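Local atomic coordinates of scytovirin (PDB entry 2QSK), a protein that acts as an antiviral lectin, with strong activity against T-tropic HIV-1 strains and weaker activity against M-tropic ones, and inhibits viral fusion and infection in vitro. Residues 8-13 with 28-33; 24-29 with 36-41. One frame throughout, in Å; residues are numbered along the deposited sequence. Where two conformers were deposited one is given.

Contact 1 (8-13 with 28-33); sequences WNEANN and GARTCS
Glu10 and Arg30 both set CG beside the backbone N and anti to the carbonyl carbon (chi1 -64° and -73°), and from these starts their chains run at each other and join end groups. Beyond CG the glutamate is extended, whereas the arginine bends at chi3, a turn that presents the NE edge of its guanidinium to the carboxylate. The result is a side-on, bidentate salt bridge. NE donates to Glu10 OE2 over 2.8 Å, and the parallel bond from Arg30 NH1 to Glu10 OE1 measures 2.9 Å. Each oxygen receives its N-H on the syn lone pair, and the two flat groups are nearly coplanar, their planes 13° apart. Neither end group can easily rotate without giving up a bond.

This pair ties the loop of residues 8-13 to the residue just ahead of strand 31-32, one arm of the small antiparallel hairpin formed with strand 38-39, in a protein that has very little regular secondary structure and is cross-linked by disulfides. Glu10 is buried, and its oxygens have further donors: Asn18 ND2 reaches OE1 and the backbone N of Asp27 reaches OE2. With two charged N-H groups and these neutral ones around it, the carboxylate is probably stabilised as the anion. On the other side of the bridge, Arg30 NH2 donates to Gly40 O.

Two further bonds lie within 8-13. Trp8 NE1 donates to Asn13 OD1 at 2.9 Å, the oxygen lying close to the indole plane and offering an in-plane lone pair. Asn9 forms an Asx turn, its OD1 accepting from Ala11 N at 3.0 Å with the donor well above the amide plane.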
ATOM      1  N   TRP A   8      -0.147   0.955  -3.490  1.00  8.84           N
ATOM      2  CA  TRP A   8      -0.796   0.174  -4.537  1.00  8.80           C
ATOM      3  C   TRP A   8      -0.017  -1.119  -4.740  1.00  8.93           C
ATOM      4  O   TRP A   8       1.210  -1.097  -4.811  1.00 11.57           O
ATOM      5  CB  TRP A   8      -0.852   0.987  -5.838  1.00  9.55           C
ATOM      6  CG  TRP A   8      -1.579   0.280  -6.927  1.00  9.02           C
ATOM      7  CD1 TRP A   8      -1.029  -0.495  -7.909  1.00  9.38           C
ATOM      8  CD2 TRP A   8      -2.993   0.250  -7.145  1.00 10.25           C
ATOM      9  NE1 TRP A   8      -1.997  -0.992  -8.722  1.00 10.14           N
ATOM     10  CE2 TRP A   8      -3.214  -0.563  -8.278  1.00 10.86           C
ATOM     11  CE3 TRP A   8      -4.095   0.812  -6.492  1.00 13.76           C
ATOM     12  CZ2 TRP A   8      -4.492  -0.819  -8.778  1.00 14.50           C
ATOM     13  CZ3 TRP A   8      -5.364   0.558  -6.994  1.00 15.56           C
ATOM     14  CH2 TRP A   8      -5.550  -0.255  -8.125  1.00 15.88           C
ATOM     15  N   ASN A   9      -0.734  -2.232  -4.830  1.00  9.51           N
ATOM     16  CA  ASN A   9      -0.136  -3.532  -5.101  1.00  9.91           C
ATOM     17  C   ASN A   9      -0.083  -3.787  -6.601  1.00  8.80           C
ATOM     18  O   ASN A   9      -1.086  -4.119  -7.220  1.00 11.00           O
ATOM     19  CB  ASN A   9      -0.930  -4.630  -4.402  1.00 12.15           C
ATOM     20  CG  ASN A   9      -0.315  -6.001  -4.595  1.00 12.82           C
ATOM     21  OD1 ASN A   9       0.707  -6.163  -5.258  1.00 13.57           O
ATOM     22  ND2 ASN A   9      -0.955  -7.019  -4.017  1.00 16.88           N
ATOM     23  N   GLU A  10       1.100  -3.620  -7.193  1.00  8.36           N
ATOM     24  CA  GLU A  10       1.264  -3.763  -8.632  1.00  7.98           C
ATOM     25  C   GLU A  10       1.144  -5.213  -9.127  1.00  8.47           C
ATOM     26  O   GLU A  10       1.061  -5.438 -10.334  1.00  8.87           O
ATOM     27  CB  GLU A  10       2.618  -3.221  -9.063  1.00  8.20           C
ATOM     28  CG  GLU A  10       2.793  -1.721  -8.832  1.00  7.56           C
ATOM     29  CD  GLU A  10       4.162  -1.190  -9.226  1.00  7.86           C
ATOM     30  OE1 GLU A  10       4.899  -1.908  -9.968  1.00  9.75           O
ATOM     31  OE2 GLU A  10       4.513  -0.055  -8.805  1.00  8.14           O
ATOM     32  N   ALA A  11       1.182  -6.192  -8.220  1.00  9.76           N
ATOM     33  CA  ALA A  11       1.201  -7.596  -8.645  1.00 10.65           C
ATOM     34  C   ALA A  11      -0.037  -7.960  -9.428  1.00 10.99           C
ATOM     35  O   ALA A  11       0.028  -8.848 -10.291  1.00 12.28           O
ATOM     36  CB  ALA A  11       1.350  -8.511  -7.453  1.00 13.48           C
ATOM     37  N   ASN A  12      -1.156  -7.320  -9.106  1.00 11.96           N
ATOM     38  CA  ASN A  12      -2.453  -7.688  -9.654  1.00 14.40           C
ATOM     39  C   ASN A  12      -2.900  -6.796 -10.806  1.00 12.19           C
ATOM     40  O   ASN A  12      -4.067  -6.820 -11.192  1.00 15.04           O
ATOM     41  CB  ASN A  12      -3.501  -7.702  -8.515  1.00 18.48           C
ATOM     42  CG  ASN A  12      -3.132  -8.671  -7.427  1.00 19.84           C
ATOM     43  OD1 ASN A  12      -2.647  -9.758  -7.721  1.00 24.28           O
ATOM     44  ND2 ASN A  12      -3.333  -8.286  -6.171  1.00 23.77           N
ATOM     45  N   ASN A  13      -1.975  -6.030 -11.402  1.00 10.36           N
ATOM     46  CA  ASN A  13      -2.366  -5.062 -12.396  1.00 10.19           C
ATOM     47  C   ASN A  13      -2.889  -5.705 -13.675  1.00 10.83           C
ATOM     48  O   ASN A  13      -2.490  -6.821 -14.046  1.00 11.08           O
ATOM     49  CB  ASN A  13      -1.187  -4.154 -12.756  1.00  9.47           C
ATOM     50  CG  ASN A  13      -0.894  -3.123 -11.689  1.00  9.12           C
ATOM     51  OD1 ASN A  13      -1.569  -3.054 -10.663  1.00 10.47           O
ATOM     52  ND2 ASN A  13       0.128  -2.301 -11.928  1.00  9.56           N
ATOM     53  N   GLY A  28       3.509   3.966  -4.620  1.00  6.92           N
ATOM     54  CA  GLY A  28       4.297   5.064  -4.100  1.00  6.84           C
ATOM     55  C   GLY A  28       4.528   6.134  -5.151  1.00  6.90           C
ATOM     56  O   GLY A  28       3.624   6.561  -5.847  1.00  7.77           O
ATOM     57  N   ALA A  29       5.800   6.542  -5.252  1.00  7.25           N
ATOM     58  CA  ALA A  29       6.238   7.580  -6.193  1.00  7.39           C
ATOM     59  C   ALA A  29       6.503   7.038  -7.598  1.00  7.32           C
ATOM     60  O   ALA A  29       6.979   7.800  -8.454  1.00  8.63           O
ATOM     61  CB  ALA A  29       7.503   8.257  -5.640  1.00  8.81           C
ATOM     62  N   ARG A  30       6.221   5.762  -7.883  1.00  6.84           N
ATOM     63  CA  ARG A  30       6.436   5.229  -9.240  1.00  6.89           C
ATOM     64  C   ARG A  30       5.408   5.799 -10.208  1.00  7.11           C
ATOM     65  O   ARG A  30       4.303   6.174  -9.839  1.00  8.09           O
ATOM     66  CB  ARG A  30       6.406   3.697  -9.191  1.00  6.61           C
ATOM     67  CG  ARG A  30       7.651   3.147  -8.538  1.00  7.64           C
ATOM     68  CD  ARG A  30       7.552   1.716  -8.111  1.00  7.79           C
ATOM     69  NE  ARG A  30       7.180   0.722  -9.105  1.00  7.81           N
ATOM     70  CZ  ARG A  30       8.033   0.022  -9.851  1.00  7.88           C
ATOM     71  NH1 ARG A  30       7.580  -1.052 -10.466  1.00  8.66           N
ATOM     72  NH2 ARG A  30       9.319   0.347  -9.977  1.00  9.00           N
ATOM     73  N   THR A  31       5.795   5.820 -11.481  1.00  6.89           N
ATOM     74  CA  THR A  31       4.959   6.339 -12.532  1.00  7.46           C
ATOM     75  C   THR A  31       4.951   5.390 -13.737  1.00  7.03           C
ATOM     76  O   THR A  31       5.801   4.494 -13.856  1.00  7.87           O
ATOM     77  CB  THR A  31       5.402   7.757 -12.971  1.00  8.56           C
ATOM     78  OG1 THR A  31       6.767   7.738 -13.382  1.00  9.71           O
ATOM     79  CG2 THR A  31       5.258   8.768 -11.830  1.00  9.84           C
ATOM     80  N   CYS A  32       3.997   5.583 -14.634  1.00  7.90           N
ATOM     81  CA  CYS A  32       3.836   4.673 -15.756  0.75  8.25           C
ATOM     82  C   CYS A  32       4.708   5.100 -16.929  1.00  8.55           C
ATOM     83  O   CYS A  32       4.686   6.259 -17.365  1.00  9.73           O
ATOM     84  CB  CYS A  32       2.366   4.578 -16.160  0.75  9.73           C
ATOM     85  SG  CYS A  32       2.007   3.191 -17.231  0.75  9.93           S
ATOM     86  N   SER A  33       5.500   4.152 -17.436  1.00  8.10           N
ATOM     87  CA  SER A  33       6.417   4.391 -18.540  1.00  8.92           C
ATOM     88  C   SER A  33       5.700   4.361 -19.886  1.00  8.45           C
ATOM     89  O   SER A  33       4.583   3.850 -20.026  1.00  8.72           O
ATOM     90  CB  SER A  33       7.526   3.341 -18.560  1.00  9.17           C
ATOM     91  OG  SER A  33       7.047   2.116 -19.124  1.00  9.49           O
TER

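Contact 2 (24-29 with 36-41)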
ATOM      1  N   LYS A  24      -1.638   5.902 -11.314  1.00  8.54           N
ATOM      2  CA  LYS A  24      -2.379   5.369 -10.166  0.50 10.85           C
ATOM      3  C   LYS A  24      -2.210   3.858 -10.020  1.00  7.95           C
ATOM      4  O   LYS A  24      -2.526   3.294  -8.980  1.00  9.35           O
ATOM      5  CB  LYS A  24      -3.875   5.695 -10.273  0.50 16.11           C
ATOM      6  CG  LYS A  24      -4.388   6.737  -9.297  0.50 20.45           C
ATOM      7  CD  LYS A  24      -5.870   6.984  -9.551  0.50 20.73           C
ATOM      8  CE  LYS A  24      -6.518   7.820  -8.477  0.50 22.27           C
ATOM      9  NZ  LYS A  24      -6.643   7.079  -7.206  0.50 21.50           N
ATOM     10  N   GLN A  25      -1.712   3.180 -11.059  1.00  7.73           N
ATOM     11  CA  GLN A  25      -1.482   1.735 -11.001  1.00  7.63           C
ATOM     12  C   GLN A  25      -0.053   1.404 -10.564  1.00  7.35           C
ATOM     13  O   GLN A  25       0.370   0.244 -10.632  1.00  8.04           O
ATOM     14  CB  GLN A  25      -1.775   1.111 -12.369  1.00  8.45           C
ATOM     15  CG  GLN A  25      -3.241   1.226 -12.737  1.00  9.07           C
ATOM     16  CD  GLN A  25      -3.457   0.921 -14.186  1.00  9.87           C
ATOM     17  OE1 GLN A  25      -2.768   1.470 -15.046  1.00 10.58           O
ATOM     18  NE2 GLN A  25      -4.378   0.002 -14.473  1.00 12.51           N
ATOM     19  N   CYS A  26       0.686   2.419 -10.103  1.00  7.33           N
ATOM     20  CA  CYS A  26       2.059   2.216  -9.678  0.75  7.19           C
ATOM     21  C   CYS A  26       2.200   2.629  -8.210  1.00  7.05           C
ATOM     22  O   CYS A  26       1.620   3.621  -7.755  1.00  7.63           O
ATOM     23  CB  CYS A  26       3.023   2.992 -10.578  0.75  8.37           C
ATOM     24  SG  CYS A  26       2.894   2.508 -12.323  0.75  8.52           S
ATOM     25  N   ASP A  27       2.941   1.827  -7.461  1.00  6.95           N
ATOM     26  CA  ASP A  27       3.078   2.037  -6.014  1.00  6.77           C
ATOM     27  C   ASP A  27       3.903   3.279  -5.688  1.00  6.69           C
ATOM     28  O   ASP A  27       4.909   3.582  -6.343  1.00  7.23           O
ATOM     29  CB  ASP A  27       3.759   0.810  -5.410  1.00  7.37           C
ATOM     30  CG  ASP A  27       3.691   0.750  -3.890  1.00  8.04           C
ATOM     31  OD1 ASP A  27       2.790   1.358  -3.275  1.00  8.14           O
ATOM     32  OD2 ASP A  27       4.561   0.052  -3.313  1.00  9.87           O
ATOM     33  N   GLY A  28       3.509   3.966  -4.620  1.00  6.92           N
ATOM     34  CA  GLY A  28       4.297   5.064  -4.100  1.00  6.84           C
ATOM     35  C   GLY A  28       4.528   6.134  -5.151  1.00  6.90           C
ATOM     36  O   GLY A  28       3.624   6.561  -5.847  1.00  7.77           O
ATOM     37  N   ALA A  29       5.800   6.542  -5.252  1.00  7.25           N
ATOM     38  CA  ALA A  29       6.238   7.580  -6.193  1.00  7.39           C
ATOM     39  C   ALA A  29       6.503   7.038  -7.598  1.00  7.32           C
ATOM     40  O   ALA A  29       6.979   7.800  -8.454  1.00  8.63           O
ATOM     41  CB  ALA A  29       7.503   8.257  -5.640  1.00  8.81           C
ATOM     42  N   GLY A  36       4.457   0.973 -20.801  1.00  8.57           N
ATOM     43  CA  GLY A  36       3.405   0.376 -20.009  1.00  9.04           C
ATOM     44  C   GLY A  36       3.890  -0.437 -18.840  1.00  7.93           C
ATOM     45  O   GLY A  36       3.217  -1.403 -18.431  1.00  8.56           O
ATOM     46  N   PHE A  37       5.030  -0.054 -18.270  1.00  7.59           N
ATOM     47  CA  PHE A  37       5.544  -0.628 -17.033  1.00  7.36           C
ATOM     48  C   PHE A  37       5.677   0.470 -15.991  1.00  7.45           C
ATOM     49  O   PHE A  37       6.076   1.612 -16.303  1.00  8.42           O
ATOM     50  CB  PHE A  37       6.933  -1.224 -17.236  1.00  7.79           C
ATOM     51  CG  PHE A  37       6.936  -2.543 -17.974  1.00  7.80           C
ATOM     52  CD1 PHE A  37       6.875  -3.741 -17.264  1.00  8.21           C
ATOM     53  CD2 PHE A  37       7.031  -2.598 -19.350  1.00  8.44           C
ATOM     54  CE1 PHE A  37       6.896  -4.960 -17.919  1.00  8.81           C
ATOM     55  CE2 PHE A  37       7.057  -3.837 -20.016  1.00  9.23           C
ATOM     56  CZ  PHE A  37       6.992  -5.001 -19.287  1.00  9.03           C
ATOM     57  N   CYS A  38       5.440   0.128 -14.738  1.00  7.45           N
ATOM     58  CA  CYS A  38       5.747   1.072 -13.675  0.75  7.34           C
ATOM     59  C   CYS A  38       7.251   1.257 -13.550  1.00  7.74           C
ATOM     60  O   CYS A  38       8.035   0.315 -13.759  1.00  9.04           O
ATOM     61  CB  CYS A  38       5.182   0.577 -12.362  0.75  8.16           C
ATOM     62  SG  CYS A  38       3.392   0.532 -12.292  0.75  8.58           S
ATOM     63  N   GLN A  39       7.668   2.476 -13.210  1.00  7.50           N
ATOM     64  CA  GLN A  39       9.095   2.775 -13.130  1.00  7.86           C
ATOM     65  C   GLN A  39       9.337   3.766 -11.986  1.00  7.68           C
ATOM     66  O   GLN A  39       8.474   4.548 -11.593  1.00  8.18           O
ATOM     67  CB  GLN A  39       9.676   3.294 -14.434  1.00  8.97           C
ATOM     68  CG  GLN A  39       9.178   4.674 -14.860  1.00  8.75           C
ATOM     69  CD  GLN A  39       9.668   5.129 -16.250  1.00  8.72           C
ATOM     70  OE1 GLN A  39       8.964   5.839 -16.955  1.00  9.39           O
ATOM     71  NE2 GLN A  39      10.856   4.721 -16.625  1.00 10.34           N
ATOM     72  N   GLY A  40      10.560   3.706 -11.475  1.00  8.44           N
ATOM     73  CA  GLY A  40      10.995   4.549 -10.366  1.00  8.85           C
ATOM     74  C   GLY A  40      11.067   3.775  -9.072  1.00  8.72           C
ATOM     75  O   GLY A  40      10.961   2.551  -9.033  1.00  9.74           O
ATOM     76  N   THR A  41      11.221   4.521  -7.982  1.00 10.78           N
ATOM     77  CA  THR A  41      11.316   3.965  -6.636  1.00 10.79           C
ATOM     78  C   THR A  41      10.046   4.334  -5.879  1.00  9.31           C
ATOM     79  O   THR A  41       9.671   5.498  -5.803  1.00 10.57           O
ATOM     80  CB  THR A  41      12.559   4.496  -5.898  1.00 13.18           C
ATOM     81  OG1 THR A  41      13.716   4.079  -6.622  1.00 18.19           O
ATOM     82  CG2 THR A  41      12.615   3.973  -4.465  1.00 15.03           C
TER
HETATM   83  O   HOH W   1       9.181   7.616 -10.145  1.00 20.49           O
HETATM   84  O   HOH W   2      10.225   7.397  -8.493  1.00 22.95           O
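Covalent linkage comes first: Cys26 and Cys38 are joined by a disulfide, SG to SG 2.0 Å, that links residues 24-29 to the hairpin arm 36-41. Both cysteines are modelled in two conformers, and in the one described here the two halves match each other. Each has its SG beside the backbone N (chi1 -59° and -66°), and both CB atoms lie on the facing sides of their chains. The S-S torsion of -85° is close to the preferred right angle, here with the negative sign of a left-handed bridge, and the CB atoms of Cys26 and Cys38 are 3.7 Å apart.

The bridge fastens the 24-29 loop to strand 38-39, the second arm of the hairpin that it forms with strand 31-32. From the disulfide onward the two chains run in roughly the same direction, but no direct hydrogen bond joins them and they do not pair as strands.

Water supplies the polar link farther along. Ala29 O accepts from two waters; one of them, 2.8 Å from Ala29 O, also makes a weak bond to Gln39 O, while the other accepts from Thr41 N at 3.1 Å. The carbonyl of Ala29 is thus joined to the backbone of residues 39-41 through solvent.

Direct packing at this end is through one close approach: the methyl CB of Ala29 lies 3.5 Å from Thr41 O, while the Thr41 side chain itself starts away from the loop. Outside the pair, Asp27 OD2 forms a salt bridge with Arg43, and Gln25 OE1 accepts from the backbone N atoms of Ser21 and Asn22.

Overall arrangement
Both contacts reach the same hairpin from the same side of the chain's centre, their own centres about 4 Å apart. Contact 1 reaches the arm that carries strand 31-32 and contact 2 the arm that carries strand 38-39; Gly28 and Ala29 belong to both, and a backbone hydrogen bond between Thr31 O and Gln39 N joins the arms. Each is partly buried. In contact 1 the hold is ionic, with a buried acid meeting a partly exposed arginine; in contact 2 it passes from a buried covalent bridge to hydrated backbone at an exposed end. The two also touch by packing, where Arg30 CB of contact 1 lies 3.3 Å from Gln39 O of contact 2.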